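Local coordinates for protein integrase (Bovine immunodeficiency virus, PDB 3KKS) that probably catalyses insertion of the viral DNA copy into host DNA, a reaction to which this fragment contributes the catalytic core domain, at residues Asp101-Leu106 / Ala123-Leu127; Ile45-Ile49 / Leu73-Ile79. All coordinates share one frame; numbering follows the deposited sequence.

Contact 1 of 2, residues Asp101-Leu106 / Ala123-Leu127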
ATOM      1  N   ASP A 101      -9.268   5.800   5.869  1.00 28.84           N
ATOM      2  CA  ASP A 101      -9.174   5.093   7.137  1.00 28.67           C
ATOM      3  C   ASP A 101      -7.768   5.199   7.729  1.00 28.91           C
ATOM      4  O   ASP A 101      -7.600   5.259   8.945  1.00 30.40           O
ATOM      5  CB  ASP A 101      -9.541   3.621   6.937  1.00 30.49           C
ATOM      6  CG  ASP A 101     -11.011   3.425   6.627  1.00 31.83           C
ATOM      7  OD1 ASP A 101     -11.408   2.290   6.301  1.00 32.12           O
ATOM      8  OD2 ASP A 101     -11.772   4.409   6.716  1.00 32.58           O
ATOM      9  N   LEU A 102      -6.761   5.215   6.865  1.00 26.83           N
ATOM     10  CA  LEU A 102      -5.385   5.317   7.311  1.00 25.69           C
ATOM     11  C   LEU A 102      -5.165   6.684   7.930  1.00 26.53           C
ATOM     12  O   LEU A 102      -4.521   6.814   8.975  1.00 24.42           O
ATOM     13  CB  LEU A 102      -4.423   5.128   6.132  1.00 23.09           C
ATOM     14  CG  LEU A 102      -2.941   5.119   6.504  1.00 24.69           C
ATOM     15  CD1 LEU A 102      -2.665   3.924   7.394  1.00 24.76           C
ATOM     16  CD2 LEU A 102      -2.070   5.066   5.248  1.00 23.10           C
ATOM     17  N   LYS A 103      -5.694   7.709   7.268  1.00 26.41           N
ATOM     18  CA  LYS A 103      -5.557   9.068   7.752  1.00 27.70           C
ATOM     19  C   LYS A 103      -6.288   9.243   9.082  1.00 27.24           C
ATOM     20  O   LYS A 103      -5.846  10.007   9.932  1.00 28.22           O
ATOM     21  CB  LYS A 103      -6.071  10.046   6.697  1.00 31.13           C
ATOM     22  CG  LYS A 103      -5.203  10.057   5.440  1.00 34.52           C
ATOM     23  CD  LYS A 103      -5.774  10.953   4.350  1.00 39.47           C
ATOM     24  CE  LYS A 103      -4.885  10.959   3.109  1.00 40.65           C
ATOM     25  NZ  LYS A 103      -3.529  11.492   3.409  1.00 43.23           N
ATOM     26  N   ASP A 104      -7.385   8.516   9.272  1.00 26.67           N
ATOM     27  CA  ASP A 104      -8.136   8.586  10.524  1.00 26.55           C
ATOM     28  C   ASP A 104      -7.313   7.956  11.655  1.00 25.69           C
ATOM     29  O   ASP A 104      -7.252   8.492  12.758  1.00 23.33           O
ATOM     30  CB  ASP A 104      -9.481   7.855  10.386  1.00 27.48           C
ATOM     31  CG  ASP A 104     -10.437   8.563   9.433  1.00 32.37           C
ATOM     32  OD1 ASP A 104     -11.424   7.929   8.982  1.00 32.06           O
ATOM     33  OD2 ASP A 104     -10.206   9.758   9.144  1.00 33.13           O
ATOM     34  N   ARG A 105      -6.671   6.822  11.374  1.00 24.39           N
ATOM     35  CA  ARG A 105      -5.861   6.145  12.386  1.00 23.49           C
ATOM     36  C   ARG A 105      -4.632   6.986  12.723  1.00 22.56           C
ATOM     37  O   ARG A 105      -4.215   7.071  13.879  1.00 21.04           O
ATOM     38  CB  ARG A 105      -5.416   4.772  11.887  1.00 22.96           C
ATOM     39  CG  ARG A 105      -6.556   3.797  11.607  1.00 24.99           C
ATOM     40  CD  ARG A 105      -7.341   3.459  12.870  1.00 26.13           C
ATOM     41  NE  ARG A 105      -8.302   2.384  12.628  1.00 27.74           N
ATOM     42  CZ  ARG A 105      -9.474   2.544  12.021  1.00 27.30           C
ATOM     43  NH1 ARG A 105      -9.838   3.744  11.599  1.00 22.44           N
ATOM     44  NH2 ARG A 105     -10.274   1.500  11.825  1.00 26.78           N
ATOM     45  N   LEU A 106      -4.059   7.603  11.698  1.00 22.20           N
ATOM     46  CA  LEU A 106      -2.892   8.458  11.860  1.00 24.37           C
ATOM     47  C   LEU A 106      -3.253   9.604  12.796  1.00 25.27           C
ATOM     48  O   LEU A 106      -2.514   9.917  13.727  1.00 26.23           O
ATOM     49  CB  LEU A 106      -2.459   9.000  10.495  1.00 24.55           C
ATOM     50  CG  LEU A 106      -1.035   8.747   9.972  1.00 26.71           C
ATOM     51  CD1 LEU A 106      -0.433   7.499  10.592  1.00 26.91           C
ATOM     52  CD2 LEU A 106      -1.069   8.631   8.460  1.00 26.06           C
ATOM     53  N   ALA A 123      -1.097   2.499  13.038  1.00 17.08           N
ATOM     54  CA  ALA A 123      -2.246   2.757  12.182  1.00 19.46           C
ATOM     55  C   ALA A 123      -2.467   1.581  11.228  1.00 21.18           C
ATOM     56  O   ALA A 123      -3.609   1.242  10.917  1.00 22.43           O
ATOM     57  CB  ALA A 123      -2.040   4.043  11.388  1.00 17.87           C
ATOM     58  N   LEU A 124      -1.376   0.957  10.774  1.00 19.55           N
ATOM     59  CA  LEU A 124      -1.466  -0.173   9.850  1.00 19.59           C
ATOM     60  C   LEU A 124      -1.916  -1.451  10.550  1.00 19.23           C
ATOM     61  O   LEU A 124      -2.662  -2.244   9.990  1.00 19.73           O
ATOM     62  CB  LEU A 124      -0.114  -0.404   9.161  1.00 18.91           C
ATOM     63  CG  LEU A 124       0.288   0.726   8.205  1.00 20.40           C
ATOM     64  CD1 LEU A 124       1.768   0.643   7.857  1.00 19.26           C
ATOM     65  CD2 LEU A 124      -0.573   0.633   6.945  1.00 20.57           C
ATOM     66  N   VAL A 125      -1.434  -1.651  11.767  1.00 17.82           N
ATOM     67  CA  VAL A 125      -1.801  -2.807  12.565  1.00 20.33           C
ATOM     68  C   VAL A 125      -3.309  -2.762  12.830  1.00 22.29           C
ATOM     69  O   VAL A 125      -3.999  -3.783  12.798  1.00 19.89           O
ATOM     70  CB  VAL A 125      -1.062  -2.770  13.908  1.00 21.01           C
ATOM     71  CG1 VAL A 125      -1.703  -3.729  14.891  1.00 25.10           C
ATOM     72  CG2 VAL A 125       0.396  -3.118  13.687  1.00 23.38           C
ATOM     73  N   SER A 126      -3.793  -1.554  13.103  1.00 21.26           N
ATOM     74  CA  SER A 126      -5.198  -1.298  13.378  1.00 23.42           C
ATOM     75  C   SER A 126      -6.063  -1.637  12.169  1.00 22.71           C
ATOM     76  O   SER A 126      -7.073  -2.330  12.286  1.00 23.75           O
ATOM     77  CB  SER A 126      -5.383   0.186  13.747  1.00 24.58           C
ATOM     78  OG  SER A 126      -6.753   0.541  13.837  1.00 22.45           O
ATOM     79  N   LEU A 127      -5.666  -1.130  11.009  1.00 22.41           N
ATOM     80  CA  LEU A 127      -6.401  -1.363   9.772  1.00 22.88           C
ATOM     81  C   LEU A 127      -6.389  -2.806   9.328  1.00 23.56           C
ATOM     82  O   LEU A 127      -7.407  -3.341   8.892  1.00 23.59           O
ATOM     83  CB  LEU A 127      -5.821  -0.511   8.639  1.00 23.60           C
ATOM     84  CG  LEU A 127      -5.904   1.009   8.803  1.00 23.73           C
ATOM     85  CD1 LEU A 127      -5.259   1.679   7.616  1.00 24.65           C
ATOM     86  CD2 LEU A 127      -7.360   1.432   8.924  1.00 22.93           C
TER
HETATM   87  O   HOH W   1      -9.274  -0.891  13.043  1.00 36.49           O

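Contact 2 of 2, residues Ile45-Ile49 / Leu73-Ile79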
ATOM      1  N   ILE A  45       9.014  -0.631  -3.210  1.00 23.71           N
ATOM      2  CA  ILE A  45       8.567  -1.809  -3.956  1.00 24.98           C
ATOM      3  C   ILE A  45       9.367  -3.043  -3.545  1.00 23.95           C
ATOM      4  O   ILE A  45       8.811  -4.124  -3.399  1.00 23.68           O
ATOM      5  CB  ILE A  45       8.716  -1.604  -5.484  1.00 25.42           C
ATOM      6  CG1 ILE A  45       7.783  -0.489  -5.963  1.00 25.16           C
ATOM      7  CG2 ILE A  45       8.390  -2.896  -6.220  1.00 22.93           C
ATOM      8  CD1 ILE A  45       7.927  -0.178  -7.446  1.00 25.36           C
ATOM      9  N   LEU A  46      10.674  -2.882  -3.370  1.00 25.71           N
ATOM     10  CA  LEU A  46      11.523  -4.001  -2.963  1.00 25.52           C
ATOM     11  C   LEU A  46      11.104  -4.523  -1.593  1.00 25.15           C
ATOM     12  O   LEU A  46      11.114  -5.734  -1.362  1.00 27.04           O
ATOM     13  CB  LEU A  46      12.998  -3.583  -2.962  1.00 23.00           C
ATOM     14  CG  LEU A  46      13.627  -3.549  -4.368  1.00 24.27           C
ATOM     15  CD1 LEU A  46      14.974  -2.864  -4.332  1.00 23.41           C
ATOM     16  CD2 LEU A  46      13.769  -4.963  -4.908  1.00 23.86           C
ATOM     17  N   GLN A  47      10.733  -3.611  -0.694  1.00 25.73           N
ATOM     18  CA  GLN A  47      10.268  -3.983   0.647  1.00 27.27           C
ATOM     19  C   GLN A  47       8.933  -4.725   0.539  1.00 26.26           C
ATOM     20  O   GLN A  47       8.701  -5.722   1.219  1.00 24.61           O
ATOM     21  CB  GLN A  47      10.047  -2.739   1.509  1.00 29.69           C
ATOM     22  CG  GLN A  47      11.298  -2.053   2.052  1.00 35.71           C
ATOM     23  CD  GLN A  47      11.692  -2.547   3.441  1.00 37.84           C
ATOM     24  OE1 GLN A  47      10.836  -2.766   4.301  1.00 37.77           O
ATOM     25  NE2 GLN A  47      12.994  -2.704   3.668  1.00 38.04           N
ATOM     26  N   LEU A  48       8.050  -4.219  -0.317  1.00 25.94           N
ATOM     27  CA  LEU A  48       6.739  -4.827  -0.510  1.00 25.86           C
ATOM     28  C   LEU A  48       6.876  -6.236  -1.076  1.00 26.81           C
ATOM     29  O   LEU A  48       6.236  -7.174  -0.602  1.00 25.19           O
ATOM     30  CB  LEU A  48       5.901  -3.987  -1.474  1.00 25.86           C
ATOM     31  CG  LEU A  48       4.416  -4.358  -1.492  1.00 25.76           C
ATOM     32  CD1 LEU A  48       3.760  -3.903  -0.182  1.00 19.37           C
ATOM     33  CD2 LEU A  48       3.736  -3.703  -2.676  1.00 24.40           C
ATOM     34  N   ILE A  49       7.719  -6.368  -2.094  1.00 26.55           N
ATOM     35  CA  ILE A  49       7.945  -7.651  -2.747  1.00 31.03           C
ATOM     36  C   ILE A  49       8.664  -8.599  -1.786  1.00 30.56           C
ATOM     37  O   ILE A  49       8.554  -9.815  -1.899  1.00 33.24           O
ATOM     38  CB  ILE A  49       8.762  -7.436  -4.063  1.00 33.35           C
ATOM     39  CG1 ILE A  49       8.127  -8.226  -5.204  1.00 34.72           C
ATOM     40  CG2 ILE A  49      10.233  -7.808  -3.865  1.00 34.69           C
ATOM     41  CD1 ILE A  49       8.155  -9.723  -5.009  1.00 38.75           C
ATOM     42  N   LEU A  73      12.585  -2.295 -12.839  1.00 32.61           N
ATOM     43  CA  LEU A  73      12.527  -3.005 -11.566  1.00 32.76           C
ATOM     44  C   LEU A  73      11.383  -4.022 -11.563  1.00 32.75           C
ATOM     45  O   LEU A  73      11.547  -5.155 -11.106  1.00 33.87           O
ATOM     46  CB  LEU A  73      12.348  -2.018 -10.409  1.00 32.26           C
ATOM     47  CG  LEU A  73      12.120  -2.666  -9.040  1.00 32.26           C
ATOM     48  CD1 LEU A  73      13.213  -3.688  -8.777  1.00 32.29           C
ATOM     49  CD2 LEU A  73      12.093  -1.608  -7.951  1.00 29.82           C
ATOM     50  N   CYS A  74      10.227  -3.618 -12.080  1.00 32.64           N
ATOM     51  CA  CYS A  74       9.083  -4.514 -12.133  1.00 32.64           C
ATOM     52  C   CYS A  74       9.326  -5.656 -13.111  1.00 34.95           C
ATOM     53  O   CYS A  74       8.867  -6.775 -12.887  1.00 33.57           O
ATOM     54  CB  CYS A  74       7.823  -3.751 -12.529  1.00 31.72           C
ATOM     55  SG  CYS A  74       7.198  -2.653 -11.235  1.00 30.14           S
ATOM     56  N   LYS A  75      10.033  -5.378 -14.202  1.00 37.04           N
ATOM     57  CA  LYS A  75      10.332  -6.433 -15.166  1.00 40.45           C
ATOM     58  C   LYS A  75      11.291  -7.413 -14.503  1.00 40.81           C
ATOM     59  O   LYS A  75      11.147  -8.625 -14.639  1.00 42.13           O
ATOM     60  CB  LYS A  75      10.951  -5.841 -16.435  1.00 41.75           C
ATOM     61  CG  LYS A  75       9.934  -5.099 -17.286  1.00 42.86           C
ATOM     62  CD  LYS A  75      10.575  -4.268 -18.380  1.00 45.20           C
ATOM     63  CE  LYS A  75       9.507  -3.492 -19.141  1.00 45.09           C
ATOM     64  NZ  LYS A  75      10.066  -2.651 -20.230  1.00 47.71           N
ATOM     65  N   TYR A  76      12.254  -6.875 -13.766  1.00 41.67           N
ATOM     66  CA  TYR A  76      13.227  -7.691 -13.059  1.00 43.16           C
ATOM     67  C   TYR A  76      12.551  -8.561 -12.002  1.00 42.54           C
ATOM     68  O   TYR A  76      12.929  -9.714 -11.808  1.00 43.10           O
ATOM     69  CB  TYR A  76      14.279  -6.798 -12.392  1.00 47.00           C
ATOM     70  CG  TYR A  76      15.101  -7.514 -11.346  1.00 51.80           C
ATOM     71  CD1 TYR A  76      15.863  -8.633 -11.683  1.00 53.76           C
ATOM     72  CD2 TYR A  76      15.088  -7.100 -10.011  1.00 52.84           C
ATOM     73  CE1 TYR A  76      16.587  -9.327 -10.720  1.00 55.99           C
ATOM     74  CE2 TYR A  76      15.811  -7.788  -9.037  1.00 55.50           C
ATOM     75  CZ  TYR A  76      16.559  -8.902  -9.399  1.00 56.67           C
ATOM     76  OH  TYR A  76      17.273  -9.600  -8.453  1.00 58.54           O
ATOM     77  N   LEU A  77      11.552  -8.002 -11.321  1.00 40.66           N
ATOM     78  CA  LEU A  77      10.830  -8.724 -10.276  1.00 38.32           C
ATOM     79  C   LEU A  77       9.643  -9.508 -10.831  1.00 38.76           C
ATOM     80  O   LEU A  77       8.858 -10.073 -10.076  1.00 39.89           O
ATOM     81  CB  LEU A  77      10.335  -7.742  -9.211  1.00 36.52           C
ATOM     82  CG  LEU A  77      11.386  -6.974  -8.406  1.00 36.20           C
ATOM     83  CD1 LEU A  77      10.726  -5.810  -7.684  1.00 36.80           C
ATOM     84  CD2 LEU A  77      12.073  -7.913  -7.415  1.00 34.54           C
ATOM     85  N   GLY A  78       9.516  -9.544 -12.154  1.00 39.36           N
ATOM     86  CA  GLY A  78       8.410 -10.256 -12.770  1.00 37.86           C
ATOM     87  C   GLY A  78       7.065  -9.737 -12.303  1.00 37.51           C
ATOM     88  O   GLY A  78       6.170 -10.516 -11.977  1.00 39.85           O
ATOM     89  N   ILE A  79       6.917  -8.418 -12.265  1.00 35.36           N
ATOM     90  CA  ILE A  79       5.673  -7.794 -11.830  1.00 33.45           C
ATOM     91  C   ILE A  79       5.003  -7.040 -12.975  1.00 32.09           C
ATOM     92  O   ILE A  79       5.630  -6.235 -13.650  1.00 31.82           O
ATOM     93  CB  ILE A  79       5.925  -6.792 -10.677  1.00 30.82           C
ATOM     94  CG1 ILE A  79       6.384  -7.536  -9.422  1.00 31.70           C
ATOM     95  CG2 ILE A  79       4.661  -6.004 -10.385  1.00 31.50           C
ATOM     96  CD1 ILE A  79       6.793  -6.612  -8.293  1.00 28.75           C
TER

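Contact 1 of 2, residues Asp101-Leu106 / Ala123-Leu127
Two helices that cover one face of the sheet in the RNase H-like integrase core meet here, where Arg105 and Leu102 of helix 89-109 reach Ala123, Ser126 and Leu127 of helix 116-129. Their segments cross at 126°, with axes 9.2 Å apart at the closest. At Ala123 the backbones come close: its CA is 5.0 Å from Arg105 CA, which its small side chain permits. Its CB lies 3.5 Å from Arg105 CB, and Leu106 CD1 also touches it.

From there the Arg105 chain bends at chi2 (-63°) and runs alongside Ser126. Arg105 NE donates to Ser126 OG at 2.7 Å. Ser126 OG lies in the guanidinium plane, and the bond is bent at the hydrogen, with an N-H...O angle of 142°. A water accepts from Arg105 NH2 and donates to Ser126 O at 2.7 Å, so it ties the same group to the backbone of the second helix. Leu127 CD2 sits over one face of the guanidinium, 3.8 Å above its plane.

The other branch of Leu127 goes to Leu102. Its CD1 is tightly packed against Leu102 CD1, at 3.4 Å, and the two side chains cross at about a right angle. Leu124 CD2 meets the same Leu102 methyl.

Asp101 pairs with Arg131, just beyond helix 116-129, in a salt bridge. On the sheet side, Leu102 packs on Val19, Leu106 on Ile17 and Trp12, and Leu124 on Val28 and Ala30.

Contact 2 of 2, residues Ile45-Ile49 / Leu73-Ile79
Ile45, Leu77 and Leu73 bury the most surface where helix 38-51 packs against the C-terminal end of helix 68-76. All the contacts across are between aliphatic carbons, and no hydrogen bond joins the two segments.

Leu77 comes in between Ile45 and Ile49, which are one helical turn apart. Its two methyls go to different partners. Leu77 CD1 meets Ile45 CG2 at 4.0 Å, with the side chains set obliquely, and also touches Leu46 CD2. Leu77 CD2 meets Ile49 CG2 at 4.0 Å, and here the side chains run past each other in opposite directions. Ile45 presents CG2 because this branch is anti to its backbone N, while CG1 lies beside that N (chi1 -65°).

Leu73, one turn before Leu77, also uses both methyls. Its CD2 approaches Ile45 CB at 4.2 Å, and its CD1 meets Leu46 CD2 at 4.1 Å. At the other end, Ile79 CD1 lies 3.7 Å from Ile49 CG1. Ile45 and Ile79 both also pack on Leu57 of strand 56-59, which places the contact against the sheet.

A Schellman motif ends helix 68-76. Ile79 N bonds to Cys74 O at 2.6 Å and Gly78 N to Lys75 O, with Gly78 at positive phi (58°). The turn sends the chain into strand 80-83, as part of the right-handed beta-alpha-beta crossover from strand 56-59 that is characteristic of the RNase H-like fold.

Contact 2 comes first along the chain and closes before contact 1 opens. Their centres are 25 Å apart, on opposite sides of the centre of the chain, and their nearest atoms are about 9 Å apart, so the two do not touch. The five-stranded sheet lies between them. Contact 1 joins helices 89-109 and 116-129, which pack on strands 4-12, 15-22 and 28-33. Contact 2 joins helices 38-51 and 68-76 and rests on strand 56-59, next to strand 4-12 in the sheet. Each contact thus pairs two helices, one pair on each face of the sheet, giving the layered alpha/beta/alpha build of an RNase H-like integrase core.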